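Esterase (uncultured bacterium pCosCE1, PDB 7ATL) hydrolyses carboxylic esters as a family VIII carboxylesterase of beta-lactamase-like fold and also transfers acyl groups to acceptors other than water. Local coordinates at residues 123-128 / 245-250; 137-142 / 258-263. One frame throughout, in Å; residues are numbered along the deposited sequence.

Contact 1: residues 123-128 / 245-250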
loop_
_atom_site.group_PDB
_atom_site.type_symbol
_atom_site.label_atom_id
_atom_site.label_comp_id
_atom_site.label_asym_id
_atom_site.label_seq_id
_atom_site.Cartn_x
_atom_site.Cartn_y
_atom_site.Cartn_z
ATOM N N TYR A 123 4.815 -6.822 -11.829
ATOM C CA TYR A 123 5.801 -5.902 -11.229
ATOM C C TYR A 123 7.173 -6.381 -11.696
ATOM O O TYR A 123 7.335 -7.609 -11.799
ATOM C CB TYR A 123 5.698 -5.936 -9.706
ATOM C CG TYR A 123 5.030 -4.755 -9.056
ATOM C CD1 TYR A 123 5.351 -3.448 -9.407
ATOM C CD2 TYR A 123 4.138 -4.941 -8.006
ATOM C CE1 TYR A 123 4.756 -2.366 -8.777
ATOM C CE2 TYR A 123 3.549 -3.868 -7.355
ATOM C CZ TYR A 123 3.851 -2.584 -7.751
ATOM O OH TYR A 123 3.253 -1.545 -7.118
ATOM N N ARG A 124 8.086 -5.459 -11.984
ATOM C CA ARG A 124 9.475 -5.769 -12.377
ATOM C C ARG A 124 10.134 -6.523 -11.225
ATOM O O ARG A 124 10.972 -7.418 -11.505
ATOM C CB ARG A 124 10.212 -4.468 -12.702
ATOM C CG ARG A 124 11.599 -4.625 -13.308
ATOM C CD ARG A 124 12.196 -3.245 -13.525
ATOM N NE ARG A 124 13.491 -3.170 -12.864
ATOM C CZ ARG A 124 13.864 -2.284 -11.943
ATOM N NH1 ARG A 124 13.052 -1.331 -11.524
ATOM N NH2 ARG A 124 15.090 -2.342 -11.455
ATOM N N LEU A 125 9.754 -6.201 -9.984
ATOM C CA LEU A 125 10.337 -6.847 -8.774
ATOM C C LEU A 125 9.824 -8.287 -8.631
ATOM O O LEU A 125 10.467 -9.044 -7.864
ATOM C CB LEU A 125 10.085 -6.003 -7.522
ATOM C CG LEU A 125 8.640 -5.620 -7.206
ATOM C CD1 LEU A 125 7.787 -6.822 -6.844
ATOM C CD2 LEU A 125 8.594 -4.621 -6.073
ATOM N N SER A 126 8.745 -8.668 -9.337
ATOM C CA SER A 126 8.242 -10.067 -9.410
ATOM C C SER A 126 8.924 -10.831 -10.541
ATOM O O SER A 126 8.600 -12.031 -10.677
ATOM C CB SER A 126 6.770 -10.150 -9.625
ATOM O OG SER A 126 6.094 -9.339 -8.700
ATOM N N GLN A 127 9.773 -10.167 -11.343
ATOM C CA GLN A 127 10.404 -10.790 -12.532
ATOM C C GLN A 127 11.873 -11.038 -12.233
ATOM O O GLN A 127 12.479 -10.267 -11.506
ATOM C CB GLN A 127 10.176 -9.926 -13.764
ATOM C CG GLN A 127 8.747 -10.019 -14.287
ATOM C CD GLN A 127 8.565 -9.199 -15.540
ATOM O OE1 GLN A 127 9.506 -8.621 -16.102
ATOM N NE2 GLN A 127 7.325 -9.131 -15.980
ATOM N N PRO A 128 12.464 -12.133 -12.772
ATOM C CA PRO A 128 13.891 -12.399 -12.602
ATOM C C PRO A 128 14.687 -11.280 -13.293
ATOM O O PRO A 128 14.095 -10.547 -14.056
ATOM C CB PRO A 128 14.139 -13.776 -13.254
ATOM C CG PRO A 128 12.802 -14.260 -13.807
ATOM C CD PRO A 128 11.794 -13.146 -13.610
ATOM N N PHE A 245 11.610 -11.321 -6.437
ATOM C CA PHE A 245 13.056 -11.577 -6.626
ATOM C C PHE A 245 13.748 -10.422 -5.924
ATOM O O PHE A 245 13.901 -10.519 -4.699
ATOM C CB PHE A 245 13.427 -11.729 -8.111
ATOM C CG PHE A 245 12.923 -12.999 -8.763
ATOM C CD1 PHE A 245 11.601 -13.103 -9.202
ATOM C CD2 PHE A 245 13.759 -14.101 -8.928
ATOM C CE1 PHE A 245 11.130 -14.271 -9.788
ATOM C CE2 PHE A 245 13.282 -15.273 -9.508
ATOM C CZ PHE A 245 11.969 -15.357 -9.938
ATOM N N GLU A 246 14.050 -9.360 -6.675
ATOM C CA GLU A 246 14.900 -8.232 -6.229
ATOM C C GLU A 246 14.136 -6.948 -6.488
ATOM O O GLU A 246 13.564 -6.806 -7.566
ATOM C CB GLU A 246 16.264 -8.210 -6.926
ATOM C CG GLU A 246 17.196 -9.309 -6.446
ATOM C CD GLU A 246 18.656 -9.094 -6.812
ATOM O OE1 GLU A 246 18.938 -8.199 -7.644
ATOM O OE2 GLU A 246 19.516 -9.811 -6.257
ATOM N N ILE A 247 14.154 -6.063 -5.503
ATOM C CA ILE A 247 13.447 -4.758 -5.533
ATOM C C ILE A 247 14.517 -3.664 -5.497
ATOM O O ILE A 247 15.506 -3.811 -4.741
ATOM C CB ILE A 247 12.438 -4.640 -4.368
ATOM C CG1 ILE A 247 11.833 -3.237 -4.299
ATOM C CG2 ILE A 247 13.088 -5.028 -3.044
ATOM C CD1 ILE A 247 10.650 -3.129 -3.409
ATOM N N GLU A 248 14.304 -2.607 -6.276
ATOM C CA GLU A 248 15.208 -1.439 -6.383
ATOM C C GLU A 248 14.602 -0.296 -5.579
ATOM O O GLU A 248 13.548 0.204 -5.989
ATOM C CB GLU A 248 15.384 -1.029 -7.849
ATOM C CG GLU A 248 16.583 -0.139 -8.039
ATOM C CD GLU A 248 16.892 0.387 -9.427
ATOM O OE1 GLU A 248 16.378 -0.154 -10.445
ATOM O OE2 GLU A 248 17.655 1.363 -9.461
ATOM N N LEU A 249 15.271 0.132 -4.511
ATOM C CA LEU A 249 14.768 1.223 -3.645
ATOM C C LEU A 249 15.713 2.414 -3.711
ATOM O O LEU A 249 16.936 2.214 -3.693
ATOM C CB LEU A 249 14.658 0.718 -2.211
ATOM C CG LEU A 249 13.614 -0.368 -1.990
ATOM C CD1 LEU A 249 13.696 -0.915 -0.552
ATOM C CD2 LEU A 249 12.231 0.163 -2.323
ATOM N N ALA A 250 15.133 3.606 -3.768
ATOM C CA ALA A 250 15.852 4.885 -3.794
ATOM C C ALA A 250 15.171 5.821 -2.804
ATOM O O ALA A 250 14.297 6.606 -3.163
ATOM C CB ALA A 250 15.894 5.415 -5.203
HETATM O O HOH W 1 13.700 -8.571 -9.600
#
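In this beta-lactamase-like fold, the 3-10 turn 124-126 follows directly on Tyr123, whose hydroxyl is hydrogen-bonded to Lys68; Ser65 and Lys68 match an SxxK pattern, and Tyr123 probably supplies the second hydroxyl on the lysine, as expected for a family VIII esterase. The turn lies against strand 246-249. The direct backbone hydrogen bond runs from Phe245 N to Leu125 O, 2.9 Å and nearly straight, with the donor almost along the C=O axis. Beside this bond, water 1 bridges the two segments, donating to Gln127 O and accepting from Glu246 N. Leu125 CA also makes a CA-H...O contact with Glu246 O at 3.4 Å. Leu125 and Ile247 run side by side, Leu125 CD2 to Ile247 CD1 3.7 Å; the leucine CG sits in the crowded position between backbone N and carbonyl carbon (chi1 55°). At the exposed end, Pro128 lies flat over one face of the Phe245 ring, a CH-pi contact with CB 4.3 Å from the centroid, while Ser126 O comes to the ring edge. At the other end Arg124 NH2 meets the anti lone pair of Glu248 OE1 at 2.7 Å. In this salt bridge the N-H...O angle is 145° and the guanidinium and carboxylate planes stand 86° apart; Arg124 NH1 has a second acid, Glu143. Helix 132-136 packs on Arg124 and Gln127, and strand 235-238 pairs with 246-249 as a two-stranded antiparallel sheet.

Contact 2: residues 137-142 / 258-263. With EDO (1,2-ethanediol), chain F.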
loop_
_atom_site.group_PDB
_atom_site.type_symbol
_atom_site.label_atom_id
_atom_site.label_comp_id
_atom_site.label_asym_id
_atom_site.label_seq_id
_atom_site.Cartn_x
_atom_site.Cartn_y
_atom_site.Cartn_z
ATOM N N GLY A 137 12.809 -1.447 -19.368
ATOM C CA GLY A 137 13.114 -0.256 -18.555
ATOM C C GLY A 137 11.889 0.273 -17.827
ATOM O O GLY A 137 11.838 1.482 -17.524
ATOM N N ILE A 138 10.926 -0.596 -17.558
ATOM C CA ILE A 138 9.731 -0.258 -16.755
ATOM C C ILE A 138 10.171 -0.044 -15.298
ATOM O O ILE A 138 10.981 -0.827 -14.779
ATOM C CB ILE A 138 8.685 -1.373 -16.931
ATOM C CG1 ILE A 138 8.152 -1.367 -18.364
ATOM C CG2 ILE A 138 7.563 -1.268 -15.911
ATOM C CD1 ILE A 138 7.571 -2.679 -18.792
ATOM N N LYS A 139 9.641 0.995 -14.664
ATOM C CA LYS A 139 9.929 1.345 -13.255
ATOM C C LYS A 139 8.752 0.925 -12.369
ATOM O O LYS A 139 7.595 1.012 -12.801
ATOM C CB LYS A 139 10.245 2.841 -13.183
ATOM C CG LYS A 139 11.400 3.284 -14.080
ATOM C CD LYS A 139 12.728 2.604 -13.753
ATOM C CE LYS A 139 13.712 2.568 -14.904
ATOM N NZ LYS A 139 14.730 1.523 -14.665
ATOM N N ASP A 140 9.048 0.480 -11.156
ATOM C CA ASP A 140 8.022 -0.004 -10.198
ATOM C C ASP A 140 7.535 1.141 -9.308
ATOM O O ASP A 140 6.595 0.887 -8.550
ATOM C CB ASP A 140 8.560 -1.174 -9.369
ATOM C CG ASP A 140 8.655 -2.498 -10.115
ATOM O OD1 ASP A 140 7.971 -2.649 -11.180
ATOM O OD2 ASP A 140 9.381 -3.408 -9.591
ATOM N N GLY A 141 8.138 2.333 -9.380
ATOM C CA GLY A 141 7.699 3.518 -8.616
ATOM C C GLY A 141 8.586 3.873 -7.419
ATOM O O GLY A 141 8.316 4.909 -6.791
ATOM N N MET A 142 9.631 3.104 -7.094
ATOM C CA MET A 142 10.431 3.330 -5.848
ATOM C C MET A 142 11.906 3.655 -6.128
ATOM O O MET A 142 12.622 4.022 -5.168
ATOM C CB MET A 142 10.317 2.106 -4.939
ATOM C CG MET A 142 8.908 1.988 -4.354
ATOM S SD MET A 142 8.582 0.359 -3.657
ATOM C CE MET A 142 8.324 -0.569 -5.166
ATOM N N GLN A 258 10.145 16.264 -8.750
ATOM C CA GLN A 258 10.089 15.955 -10.210
ATOM C C GLN A 258 9.807 14.464 -10.422
ATOM O O GLN A 258 9.429 14.097 -11.538
ATOM C CB GLN A 258 11.398 16.263 -10.961
ATOM C CG GLN A 258 11.916 17.699 -10.870
ATOM C CD GLN A 258 10.827 18.744 -10.878
ATOM O OE1 GLN A 258 10.767 19.627 -10.012
ATOM N NE2 GLN A 258 9.948 18.644 -11.857
ATOM N N ALA A 259 10.010 13.623 -9.414
ATOM C CA ALA A 259 9.803 12.165 -9.549
ATOM C C ALA A 259 8.335 11.903 -9.923
ATOM O O ALA A 259 7.443 12.511 -9.286
ATOM C CB ALA A 259 10.200 11.473 -8.271
ATOM N N TYR A 260 8.081 11.051 -10.921
ATOM C CA TYR A 260 6.694 10.792 -11.394
ATOM C C TYR A 260 5.872 10.205 -10.242
ATOM O O TYR A 260 6.368 9.425 -9.410
ATOM C CB TYR A 260 6.638 9.948 -12.680
ATOM C CG TYR A 260 6.912 8.480 -12.517
ATOM C CD1 TYR A 260 5.912 7.621 -12.120
ATOM C CD2 TYR A 260 8.163 7.942 -12.762
ATOM C CE1 TYR A 260 6.147 6.266 -11.963
ATOM C CE2 TYR A 260 8.421 6.590 -12.596
ATOM C CZ TYR A 260 7.401 5.740 -12.204
ATOM O OH TYR A 260 7.600 4.395 -12.036
ATOM N N PRO A 261 4.602 10.655 -10.127
ATOM C CA PRO A 261 3.694 10.164 -9.097
ATOM C C PRO A 261 3.324 8.698 -9.331
ATOM O O PRO A 261 2.638 8.442 -10.273
ATOM C CB PRO A 261 2.468 11.068 -9.246
ATOM C CG PRO A 261 2.516 11.538 -10.679
ATOM C CD PRO A 261 3.994 11.712 -10.948
ATOM N N SER A 262 3.862 7.794 -8.509
ATOM C CA SER A 262 3.527 6.347 -8.524
ATOM C C SER A 262 2.345 6.128 -7.588
ATOM O O SER A 262 2.540 6.171 -6.378
ATOM C CB SER A 262 4.701 5.473 -8.132
ATOM O OG SER A 262 4.270 4.147 -7.852
ATOM N N GLY A 263 1.166 5.900 -8.149
ATOM C CA GLY A 263 -0.040 5.525 -7.385
ATOM C C GLY A 263 0.116 4.238 -6.586
ATOM O O GLY A 263 -0.505 4.145 -5.512
HETATM C C1 EDO F . 14.925 -1.486 -15.834
HETATM O O1 EDO F . 13.748 -0.893 -15.263
HETATM C C2 EDO F . 15.451 -2.664 -15.097
HETATM O O2 EDO F . 16.662 -3.190 -15.586
HETATM O O HOH W 2 5.570 2.987 -11.794
#
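Two irregular loops of the beta-lactamase-like fold meet here in a small, buried contact: 137-142, which leaves helix 132-136 through a Schellman motif at Gly137, and 258-263, between strands 246-249 and 268-269. Packing comes first. Tyr260 has CG in the crowded position between its backbone N and carbonyl carbon (chi1 75°), and its ring reaches across so that the phenol tip does the touching. Its OH lies 3.3 Å from Lys139 CB, which sits at the ring edge near the plane. Farther along, the backbone of Gly141 comes up to Ser262, with CA 3.6 Å from Ser262 OG. Gly141 has positive phi (105°), and a CB there would clash with that hydroxyl and jam against the preceding carbonyl, so two constraints select glycine at this point. The polar link is water 2, which lies in the plane of the Tyr260 ring at its edge, 2.5 Å from Tyr260 OH, and donates to Lys139 O at 3.0 Å. Other polar groups are satisfied outside the pair: Ser262 OG bonds to Asp176, and Gly141 N and Asp140 N to the carboxylate of Glu143. Arg253 makes a cation-pi contact with the Tyr260 ring, and helix 149-157 packs against it through Leu149 and Asn152. The Lys139 chain bends at chi2 (-61°) and carries its amine away from Tyr260, where NZ donates to O1 of a 1,2-ethanediol, probably from the crystallisation liquor, at 2.7 Å.

How the contacts relate
Contacts 1 and 2 are neighbours, their centres about 13 Å apart, and their segments alternate along the chain. Contact 1 is partly buried, running from exposed ring packing to a charged pair; contact 2 is smaller and mostly buried, and depends on close fit and one bridging water instead of direct bonds. The loop 137-142 joins them: Asp140 OD1 accepts from Arg124 N at 2.9 Å, and Ala250 N probably donates to Met142 O, also at 2.9 Å. Segment 137-142 thus touches both sides of contact 1, the 3-10 turn and the strand end, while 258-263 packs on it as well. Glu143, just beyond, serves both contacts.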